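Local structure of phospholipase C-beta (PLC-beta) (3QR0) at residues G744-P749 and A765-K770. The protein is a multidomain phospholipase C of the beta family, with PH, EF-hand-like, calcium-binding TIM-barrel and C2 domains in one chain. Residues are numbered along the deposited sequence; the frame is centred on the assembly and turned at random.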
loop_
_atom_site.group_PDB
_atom_site.type_symbol
_atom_site.label_atom_id
_atom_site.label_comp_id
_atom_site.label_asym_id
_atom_site.label_seq_id
_atom_site.Cartn_x
_atom_site.Cartn_y
_atom_site.Cartn_z
ATOM N N GLY A 744 -15.271 3.452 -16.904
ATOM C CA GLY A 744 -15.065 2.963 -18.260
ATOM C C GLY A 744 -14.345 1.636 -18.317
ATOM O O GLY A 744 -14.274 0.912 -17.322
ATOM N N TYR A 745 -13.806 1.322 -19.493
ATOM C CA TYR A 745 -13.011 0.119 -19.678
ATOM C C TYR A 745 -11.619 0.332 -19.104
ATOM O O TYR A 745 -10.896 1.241 -19.521
ATOM C CB TYR A 745 -12.923 -0.263 -21.155
ATOM C CG TYR A 745 -14.226 -0.764 -21.729
ATOM C CD1 TYR A 745 -14.929 -0.016 -22.671
ATOM C CD2 TYR A 745 -14.765 -1.985 -21.323
ATOM C CE1 TYR A 745 -16.130 -0.473 -23.197
ATOM C CE2 TYR A 745 -15.970 -2.450 -21.846
ATOM C CZ TYR A 745 -16.644 -1.686 -22.778
ATOM O OH TYR A 745 -17.822 -2.132 -23.304
ATOM N N ARG A 746 -11.253 -0.500 -18.134
ATOM C CA ARG A 746 -9.976 -0.354 -17.447
ATOM C C ARG A 746 -9.287 -1.690 -17.273
ATOM O O ARG A 746 -9.927 -2.676 -16.915
ATOM C CB ARG A 746 -10.189 0.265 -16.059
ATOM C CG ARG A 746 -10.797 1.649 -16.061
ATOM C CD ARG A 746 -9.838 2.729 -16.558
ATOM N NE ARG A 746 -10.555 3.983 -16.765
ATOM C CZ ARG A 746 -10.006 5.142 -17.108
ATOM N NH1 ARG A 746 -8.694 5.251 -17.279
ATOM N NH2 ARG A 746 -10.782 6.208 -17.273
ATOM N N HIS A 747 -7.982 -1.724 -17.532
ATOM C CA HIS A 747 -7.146 -2.792 -17.002
ATOM C C HIS A 747 -6.807 -2.453 -15.563
ATOM O O HIS A 747 -6.543 -1.297 -15.227
ATOM C CB HIS A 747 -5.872 -2.982 -17.823
ATOM C CG HIS A 747 -6.122 -3.564 -19.175
ATOM N ND1 HIS A 747 -6.447 -2.788 -20.266
ATOM C CD2 HIS A 747 -6.117 -4.846 -19.609
ATOM C CE1 HIS A 747 -6.623 -3.567 -21.318
ATOM N NE2 HIS A 747 -6.428 -4.819 -20.948
ATOM N N VAL A 748 -6.813 -3.476 -14.718
ATOM C CA VAL A 748 -6.608 -3.320 -13.290
ATOM C C VAL A 748 -5.456 -4.229 -12.866
ATOM O O VAL A 748 -5.685 -5.381 -12.496
ATOM C CB VAL A 748 -7.897 -3.698 -12.518
ATOM C CG1 VAL A 748 -7.745 -3.402 -11.028
ATOM C CG2 VAL A 748 -9.098 -2.959 -13.087
ATOM N N PRO A 749 -4.203 -3.733 -12.962
ATOM C CA PRO A 749 -3.081 -4.532 -12.474
ATOM C C PRO A 749 -3.278 -4.921 -11.015
ATOM O O PRO A 749 -3.634 -4.079 -10.184
ATOM C CB PRO A 749 -1.877 -3.599 -12.645
ATOM C CG PRO A 749 -2.280 -2.691 -13.773
ATOM C CD PRO A 749 -3.752 -2.481 -13.599
ATOM N N ALA A 765 -11.965 -4.827 -16.761
ATOM C CA ALA A 765 -13.325 -4.580 -16.278
ATOM C C ALA A 765 -13.929 -3.329 -16.913
ATOM O O ALA A 765 -13.206 -2.478 -17.443
ATOM C CB ALA A 765 -13.310 -4.431 -14.757
ATOM N N HIS A 766 -15.255 -3.224 -16.858
ATOM C CA HIS A 766 -15.940 -1.974 -17.167
ATOM C C HIS A 766 -16.530 -1.404 -15.880
ATOM O O HIS A 766 -17.166 -2.123 -15.100
ATOM C CB HIS A 766 -17.044 -2.154 -18.203
ATOM C CG HIS A 766 -17.663 -0.863 -18.645
ATOM N ND1 HIS A 766 -18.737 -0.290 -17.997
ATOM C CD2 HIS A 766 -17.347 -0.023 -19.660
ATOM C CE1 HIS A 766 -19.062 0.840 -18.601
ATOM N NE2 HIS A 766 -18.232 1.026 -19.612
ATOM N N ILE A 767 -16.324 -0.109 -15.680
ATOM C CA ILE A 767 -16.719 0.566 -14.452
ATOM C C ILE A 767 -17.684 1.696 -14.777
ATOM O O ILE A 767 -17.383 2.559 -15.600
ATOM C CB ILE A 767 -15.496 1.152 -13.728
ATOM C CG1 ILE A 767 -14.503 0.042 -13.384
ATOM C CG2 ILE A 767 -15.932 1.925 -12.466
ATOM C CD1 ILE A 767 -13.204 0.543 -12.786
ATOM N N VAL A 768 -18.857 1.670 -14.157
ATOM C CA VAL A 768 -19.747 2.823 -14.170
ATOM C C VAL A 768 -19.607 3.509 -12.821
ATOM O O VAL A 768 -19.671 2.853 -11.779
ATOM C CB VAL A 768 -21.204 2.419 -14.397
ATOM C CG1 VAL A 768 -22.134 3.586 -14.106
ATOM C CG2 VAL A 768 -21.398 1.916 -15.826
ATOM N N ALA A 769 -19.382 4.820 -12.848
ATOM C CA ALA A 769 -19.355 5.639 -11.639
ATOM C C ALA A 769 -20.017 6.963 -11.955
ATOM O O ALA A 769 -19.559 7.709 -12.819
ATOM C CB ALA A 769 -17.930 5.859 -11.152
ATOM N N LYS A 770 -21.105 7.246 -11.256
ATOM C CA LYS A 770 -21.896 8.433 -11.516
ATOM C C LYS A 770 -22.715 8.783 -10.293
ATOM O O LYS A 770 -22.803 8.001 -9.341
ATOM C CB LYS A 770 -22.828 8.202 -12.708
ATOM C CG LYS A 770 -23.769 7.019 -12.541
ATOM C CD LYS A 770 -24.683 6.870 -13.746
ATOM C CE LYS A 770 -25.569 5.645 -13.619
ATOM N NZ LYS A 770 -26.212 5.314 -14.922
#
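This is an antiparallel strand pairing in the C2 domain, where the chain turns a corner at Tyr745 and leads into the outermost strand 746-751 of a four-stranded sheet. Strand 761-771 lies beside it and on its other flank pairs with strand 650-660. Gly744 and Ile767 form one hydrogen-bonded pair. Gly744 N reaches Ile767 O at 2.6 Å, in the carbonyl plane and almost straight. The return bond is less regular, because Ile767 N sits above the carbonyl plane of Gly744 O, 2.8 Å away. Arg746 and Ala765 make the second such pair, with Arg746 N 2.9 Å from Ala765 O and Ala765 N 3.0 Å from Arg746 O.

Between them, Tyr745 faces His766 in a non-hydrogen-bonded pair with an edge-to-face stack. The His766 CG is anti to its backbone N (chi1 -174°), and the ring directs its edge at the tyrosine. His766 CD2 stands over the centre of the Tyr745 ring, 3.5 Å from Tyr745 CE2. The planes meet at 69°. Gly744 CA also lies off-centre over the His766 ring, a CH-pi contact.

Met257 of helix 247-257 touches the side chains of both Tyr745 and His766, and Tyr745 OH is hydrogen-bonded to Glu237 OE1. Thus the main chain sets the register, while the polarised C-H at His766 CD2 probably adds an electrostatic attraction to the tyrosine pi face where the C2 sheet meets the EF-hand-like region.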